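Local coordinates for protein B-agarase (PDB 4BQ2) that hydrolyses the beta-1,4 linkages of agarose as a family 50 exo-beta-agarase, probably working from chain ends, at residues V444-G447 with A448-W451; P497-D500 with K501-Y504; K545-S548 with W549-D553. All blocks are in the same frame, centred on the assembly; numbering follows the deposited sequence.

The three contacts follow one another along the single chain, and each is a local polar turn or helix start. Contact 1 lies in the loop between strands 443-444 and 454-455, and contact 2 opens helix 500-503 after strand 483-488. Their centres are about 12 Å apart, and helix 505-511, which follows directly with Tyr504 at its N-cap position, also meets serines of contact 1. Contacts 1 and 2 thus form one neighbourhood bridged by that helix. Contact 3, at the start of helix 549-552, is about 26 Å from each of the others between centres and about 43 Å from the chain centre, in a peripheral helical part with helices 519-532 and 535-542. No two contacts touch.

Contact 1. Residues V444-G447 with A448-W451; sequences VSSG and ADFW
Ser446 and Asp449 are tied together directly, Ser446 OG donating to Asp449 OD1 at 2.6 Å. The same carboxylate oxygen accepts Ser446 N at 2.9 Å, with an N-H...O angle of 162°. Both donors arrive from one face of the carboxylate: the amide comes on the syn side, somewhat out of the plane, and the hydroxyl stands 42° above it. The second oxygen is taken by Ser445, whose OG donates to Asp449 OD2 at 3.0 Å, again from above the plane. With chi1 at -59°, the CG of Asp449 lies beside its own backbone N, which turns the carboxylate back toward the two serines.

Each hydroxyl also accepts from the backbone. Ser446 OG receives Ala448 N at 3.0 Å, while Ser445 OG receives Gly447 N at 2.8 Å, the latter closing an ST turn. Gly447, between Ser446 and Ala448 in the chain, has a positive phi, a conformation that favours glycine.

Farther out, helix 505-511 meets the serines through His509 and Ile506. The following aromatic pair leaves the turn, with Phe450 CD2 placed 3.6 Å above the centre of the Trp451 ring; Trp451 NE1 then hydrogen-bonds to Glu491.

Two hydroxyls, each donating to the carboxylate and accepting a backbone N-H, link it to the loop backbone. Three donors on its two oxygens should fix its rotation and probably favour the deprotonated form.

Contact 2. Residues P497-D500 with K501-Y504; sequences PDSD and KAQY
Ser499 faces Ala502 across the first turn of a short helix, and its side chain is turned to serve as the N-cap. A chi1 of 76° sets OG between the backbone N and the carbonyl carbon of Ser499, from where it accepts Ala502 N at 2.9 Å (N-H...O 149°). The hydroxyl also lies alongside the alanine methyl, with Ser499 OG 3.4 Å from Ala502 CB.

The next side chains diverge. Those of Asp500 and Lys501 set out away from the opposing segment, though their CB atoms still touch it, and their charged ends find partners beyond the turn: Asp500 OD1 in a salt bridge with Arg568, Lys501 NZ hydrogen-bonded to Lys559 O. Gln503 instead starts back toward the loop. Its chain bends at chi2, leaving Gln503 NE2 4.2 Å from Pro497 CA, while its CG sits 4.0 Å above the centre of the Tyr504 ring.

Backbone hydrogen bonds close the turn, Gln503 N to Ser499 O at 2.8 Å and Tyr504 N to Asp500 O at 3.0 Å. Asp500 O is also 3.3 Å from CD2 of Tyr504, meeting the ring obliquely. Tyr504 OH hydrogen-bonds to Glu612.

The chemistry is that of a helix start: the serine hydroxyl satisfies an amide of the first turn, whose usual i-4 carbonyl would lie ahead of the helix, while the outward charges connect this turn to its surroundings.

Contact 3. Residues K545-S548 with W549-D553; sequences KLSS and WAEFD
An N-cap opens helix 549-552, and the serine-rich loop ahead of it is fastened to the first turn by Ser548 and Glu551. Ser548 OG accepts Glu551 N at 2.9 Å with an N-H...O angle of 157°, and Ser548 O takes Phe552 N at 2.9 Å. In return, Glu551 reaches back to Ser547, one residue before the cap: an extended chain, starting with CG anti to the backbone N (chi1 -168°), carries OE1 there. This Glu551 OE1 accepts Ser547 N at 2.8 Å nearly along its C-O axis, and Ser547 OG at 2.9 Å from 59° above the carboxylate plane.

Next to these hydrogen bonds, Leu546 divides its branches. Leu546 CD2 lies 3.8 Å from Glu551 CG, whereas Leu546 CD1 meets the edge of the Phe552 ring, 4.0 Å from Phe552 CD1. Helices 535-542 and 519-532 pack against Phe552, whose ring also has a cation-pi partner in Arg521, and Trp549 NE1 hydrogen-bonds to the carbonyl of Lys533. One water completes the arrangement, donating to Lys545 O and, at 3.0 Å, to Glu551 OE1, which thereby gains a third donor.

Contact 1. Residues V444-G447 with A448-W451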
loop_
_atom_site.group_PDB
_atom_site.type_symbol
_atom_site.label_atom_id
_atom_site.label_comp_id
_atom_site.label_asym_id
_atom_site.label_seq_id
_atom_site.Cartn_x
_atom_site.Cartn_y
_atom_site.Cartn_z
ATOM N N VAL A 444 20.102 -2.081 -11.841
ATOM C CA VAL A 444 19.868 -0.868 -12.644
ATOM C C VAL A 444 18.947 0.029 -11.798
ATOM O O VAL A 444 18.508 -0.369 -10.700
ATOM C CB VAL A 444 19.222 -1.207 -14.018
ATOM C CG1 VAL A 444 20.138 -2.103 -14.855
ATOM C CG2 VAL A 444 17.867 -1.873 -13.827
ATOM N N SER A 445 18.669 1.236 -12.277
ATOM C CA SER A 445 17.879 2.192 -11.499
ATOM C C SER A 445 16.896 2.922 -12.400
ATOM O O SER A 445 17.201 3.150 -13.572
ATOM C CB SER A 445 18.786 3.212 -10.798
ATOM O OG SER A 445 17.999 4.230 -10.194
ATOM N N SER A 446 15.723 3.227 -11.839
ATOM C CA SER A 446 14.686 4.015 -12.472
ATOM C C SER A 446 14.967 5.490 -12.222
ATOM O O SER A 446 14.263 6.345 -12.744
ATOM C CB SER A 446 13.316 3.671 -11.844
ATOM O OG SER A 446 13.221 4.185 -10.506
ATOM N N GLY A 447 15.973 5.780 -11.391
ATOM C CA GLY A 447 16.221 7.150 -10.916
ATOM C C GLY A 447 15.319 7.562 -9.760
ATOM O O GLY A 447 15.448 8.665 -9.222
ATOM N N ALA A 448 14.386 6.693 -9.374
ATOM C CA ALA A 448 13.452 6.987 -8.265
ATOM C C ALA A 448 12.948 5.693 -7.651
ATOM O O ALA A 448 11.737 5.525 -7.407
ATOM C CB ALA A 448 12.279 7.845 -8.736
ATOM N N ASP A 449 13.885 4.771 -7.429
ATOM C CA ASP A 449 13.568 3.444 -6.928
ATOM C C ASP A 449 13.062 3.582 -5.502
ATOM O O ASP A 449 13.757 4.151 -4.630
ATOM C CB ASP A 449 14.814 2.561 -6.934
ATOM C CG ASP A 449 15.420 2.407 -8.304
ATOM O OD1 ASP A 449 14.681 2.398 -9.319
ATOM O OD2 ASP A 449 16.663 2.274 -8.354
ATOM N N PHE A 450 11.863 3.057 -5.272
ATOM C CA PHE A 450 11.218 3.185 -3.992
ATOM C C PHE A 450 11.581 2.088 -2.983
ATOM O O PHE A 450 12.326 2.318 -2.026
ATOM C CB PHE A 450 9.696 3.317 -4.148
ATOM C CG PHE A 450 9.039 3.699 -2.862
ATOM C CD1 PHE A 450 9.186 4.999 -2.368
ATOM C CD2 PHE A 450 8.374 2.743 -2.085
ATOM C CE1 PHE A 450 8.642 5.360 -1.150
ATOM C CE2 PHE A 450 7.810 3.107 -0.864
ATOM C CZ PHE A 450 7.957 4.415 -0.394
ATOM N N TRP A 451 11.036 0.895 -3.164
ATOM C CA TRP A 451 11.331 -0.206 -2.219
ATOM C C TRP A 451 12.799 -0.679 -2.259
ATOM O O TRP A 451 13.302 -1.237 -1.283
ATOM C CB TRP A 451 10.383 -1.374 -2.481
ATOM C CG TRP A 451 8.917 -1.109 -2.170
ATOM C CD1 TRP A 451 7.856 -1.228 -3.039
ATOM C CD2 TRP A 451 8.353 -0.741 -0.897
ATOM N NE1 TRP A 451 6.680 -0.946 -2.394
ATOM C CE2 TRP A 451 6.955 -0.632 -1.079
ATOM C CE3 TRP A 451 8.901 -0.472 0.374
ATOM C CZ2 TRP A 451 6.083 -0.273 -0.031
ATOM C CZ3 TRP A 451 8.037 -0.122 1.420
ATOM C CH2 TRP A 451 6.640 -0.027 1.208
#

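Contact 2. Residues P497-D500 with K501-Y504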
loop_
_atom_site.group_PDB
_atom_site.type_symbol
_atom_site.label_atom_id
_atom_site.label_comp_id
_atom_site.label_asym_id
_atom_site.label_seq_id
_atom_site.Cartn_x
_atom_site.Cartn_y
_atom_site.Cartn_z
ATOM N N PRO A 497 4.575 7.569 -13.367
ATOM C CA PRO A 497 3.799 8.225 -14.431
ATOM C C PRO A 497 3.776 9.746 -14.352
ATOM O O PRO A 497 3.050 10.385 -15.118
ATOM C CB PRO A 497 2.378 7.702 -14.176
ATOM C CG PRO A 497 2.325 7.584 -12.690
ATOM C CD PRO A 497 3.693 7.059 -12.296
ATOM N N ASP A 498 4.539 10.316 -13.428
ATOM C CA ASP A 498 4.531 11.762 -13.187
ATOM C C ASP A 498 5.004 12.565 -14.391
ATOM O O ASP A 498 4.586 13.696 -14.571
ATOM C CB ASP A 498 5.435 12.144 -12.013
ATOM C CG ASP A 498 5.313 11.194 -10.834
ATOM O OD1 ASP A 498 4.185 10.812 -10.490
ATOM O OD2 ASP A 498 6.365 10.843 -10.250
ATOM N N SER A 499 5.898 11.992 -15.182
ATOM C CA SER A 499 6.444 12.697 -16.327
ATOM C C SER A 499 6.984 11.666 -17.282
ATOM O O SER A 499 7.198 10.506 -16.917
ATOM C CB SER A 499 7.559 13.661 -15.902
ATOM O OG SER A 499 8.753 12.947 -15.629
ATOM N N ASP A 500 7.236 12.088 -18.511
ATOM C CA ASP A 500 7.777 11.160 -19.491
ATOM C C ASP A 500 9.188 10.691 -19.098
ATOM O O ASP A 500 9.508 9.494 -19.190
ATOM C CB ASP A 500 7.676 11.744 -20.903
ATOM C CG ASP A 500 6.245 11.716 -21.420
ATOM O OD1 ASP A 500 5.642 10.619 -21.371
ATOM O OD2 ASP A 500 5.725 12.781 -21.855
ATOM N N LYS A 501 10.000 11.609 -18.577
ATOM C CA LYS A 501 11.296 11.213 -18.044
ATOM C C LYS A 501 11.234 10.294 -16.835
ATOM O O LYS A 501 12.137 9.442 -16.665
ATOM C CB LYS A 501 12.163 12.425 -17.730
ATOM C CG LYS A 501 12.640 13.133 -19.000
ATOM C CD LYS A 501 13.579 14.261 -18.650
ATOM C CE LYS A 501 13.899 15.104 -19.868
ATOM N NZ LYS A 501 14.968 16.064 -19.518
ATOM N N ALA A 502 10.194 10.447 -16.007
ATOM C CA ALA A 502 10.017 9.540 -14.856
ATOM C C ALA A 502 9.615 8.175 -15.394
ATOM O O ALA A 502 10.151 7.156 -15.000
ATOM C CB ALA A 502 8.959 10.071 -13.897
ATOM N N GLN A 503 8.660 8.176 -16.302
ATOM C CA GLN A 503 8.169 6.932 -16.904
ATOM C C GLN A 503 9.300 6.101 -17.544
ATOM O O GLN A 503 9.351 4.850 -17.401
ATOM C CB GLN A 503 7.048 7.217 -17.909
ATOM C CG GLN A 503 6.683 5.959 -18.700
ATOM C CD GLN A 503 5.197 5.750 -18.932
ATOM O OE1 GLN A 503 4.787 5.488 -20.064
ATOM N NE2 GLN A 503 4.390 5.788 -17.855
ATOM N N TYR A 504 10.221 6.793 -18.205
ATOM C CA TYR A 504 11.343 6.133 -18.897
ATOM C C TYR A 504 12.631 6.215 -18.095
ATOM O O TYR A 504 13.744 6.255 -18.644
ATOM C CB TYR A 504 11.498 6.688 -20.337
ATOM C CG TYR A 504 10.297 6.320 -21.164
ATOM C CD1 TYR A 504 10.009 4.976 -21.445
ATOM C CD2 TYR A 504 9.391 7.285 -21.585
ATOM C CE1 TYR A 504 8.867 4.619 -22.160
ATOM C CE2 TYR A 504 8.252 6.945 -22.316
ATOM C CZ TYR A 504 8.004 5.606 -22.604
ATOM O OH TYR A 504 6.892 5.241 -23.293
#

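Contact 3. Residues K545-S548 with W549-D553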
loop_
_atom_site.group_PDB
_atom_site.type_symbol
_atom_site.label_atom_id
_atom_site.label_comp_id
_atom_site.label_asym_id
_atom_site.label_seq_id
_atom_site.Cartn_x
_atom_site.Cartn_y
_atom_site.Cartn_z
ATOM N N LYS A 545 26.322 14.472 -31.206
ATOM C CA LYS A 545 27.514 14.485 -32.060
ATOM C C LYS A 545 28.547 13.495 -31.555
ATOM O O LYS A 545 29.745 13.803 -31.497
ATOM C CB LYS A 545 28.139 15.881 -32.089
ATOM C CG LYS A 545 27.263 16.977 -32.665
ATOM C CD LYS A 545 27.977 18.316 -32.548
ATOM C CE LYS A 545 28.482 18.545 -31.124
ATOM N NZ LYS A 545 29.833 19.183 -31.075
ATOM N N LEU A 546 28.098 12.305 -31.171
ATOM C CA LEU A 546 29.021 11.292 -30.679
ATOM C C LEU A 546 29.986 10.901 -31.804
ATOM O O LEU A 546 29.600 10.865 -32.959
ATOM C CB LEU A 546 28.250 10.062 -30.215
ATOM C CG LEU A 546 27.427 10.349 -28.957
ATOM C CD1 LEU A 546 26.213 9.416 -28.918
ATOM C CD2 LEU A 546 28.354 10.210 -27.750
ATOM N N SER A 547 31.222 10.598 -31.454
ATOM C CA SER A 547 32.237 10.350 -32.472
ATOM C C SER A 547 32.184 8.885 -32.927
ATOM O O SER A 547 32.688 8.545 -34.020
ATOM C CB SER A 547 33.607 10.691 -31.916
ATOM O OG SER A 547 33.888 9.824 -30.839
ATOM N N SER A 548 31.563 8.026 -32.099
ATOM C CA SER A 548 31.523 6.572 -32.381
ATOM C C SER A 548 30.531 5.798 -31.517
ATOM O O SER A 548 30.034 6.306 -30.495
ATOM C CB SER A 548 32.926 5.941 -32.210
ATOM O OG SER A 548 33.335 5.899 -30.853
ATOM N N TRP A 549 30.249 4.563 -31.934
ATOM C CA TRP A 549 29.596 3.583 -31.049
ATOM C C TRP A 549 30.384 3.347 -29.767
ATOM O O TRP A 549 29.798 3.067 -28.724
ATOM C CB TRP A 549 29.361 2.254 -31.757
ATOM C CG TRP A 549 28.210 2.320 -32.670
ATOM C CD1 TRP A 549 28.243 2.196 -34.016
ATOM C CD2 TRP A 549 26.842 2.550 -32.314
ATOM N NE1 TRP A 549 26.982 2.336 -34.540
ATOM C CE2 TRP A 549 26.096 2.552 -33.516
ATOM C CE3 TRP A 549 26.173 2.771 -31.100
ATOM C CZ2 TRP A 549 24.707 2.748 -33.544
ATOM C CZ3 TRP A 549 24.794 2.952 -31.127
ATOM C CH2 TRP A 549 24.075 2.954 -32.352
ATOM N N ALA A 550 31.711 3.452 -29.851
ATOM C CA ALA A 550 32.561 3.276 -28.687
ATOM C C ALA A 550 32.383 4.414 -27.677
ATOM O O ALA A 550 32.345 4.164 -26.462
ATOM C CB ALA A 550 34.014 3.110 -29.097
ATOM N N GLU A 551 32.243 5.651 -28.165
ATOM C CA GLU A 551 31.899 6.774 -27.278
ATOM C C GLU A 551 30.472 6.635 -26.733
ATOM O O GLU A 551 30.195 6.927 -25.565
ATOM C CB GLU A 551 32.057 8.133 -27.972
ATOM C CG GLU A 551 31.991 9.307 -26.996
ATOM C CD GLU A 551 32.343 10.665 -27.620
ATOM O OE1 GLU A 551 32.107 10.888 -28.834
ATOM O OE2 GLU A 551 32.861 11.517 -26.872
ATOM N N PHE A 552 29.552 6.204 -27.591
ATOM C CA PHE A 552 28.193 5.940 -27.144
ATOM C C PHE A 552 28.217 4.942 -25.969
ATOM O O PHE A 552 27.511 5.129 -24.959
ATOM C CB PHE A 552 27.355 5.367 -28.284
ATOM C CG PHE A 552 26.013 4.887 -27.836
ATOM C CD1 PHE A 552 24.962 5.782 -27.697
ATOM C CD2 PHE A 552 25.824 3.554 -27.491
ATOM C CE1 PHE A 552 23.722 5.350 -27.266
ATOM C CE2 PHE A 552 24.582 3.114 -27.048
ATOM C CZ PHE A 552 23.531 4.014 -26.945
ATOM N N ASP A 553 29.042 3.905 -26.102
ATOM C CA ASP A 553 29.150 2.844 -25.081
ATOM C C ASP A 553 29.891 3.218 -23.807
ATOM O O ASP A 553 30.079 2.364 -22.923
ATOM C CB ASP A 553 29.715 1.559 -25.677
ATOM C CG ASP A 553 28.686 0.821 -26.541
ATOM O OD1 ASP A 553 27.454 1.001 -26.328
ATOM O OD2 ASP A 553 29.110 0.065 -27.441
HETATM O O HOH W 1 31.686 13.715 -29.640
#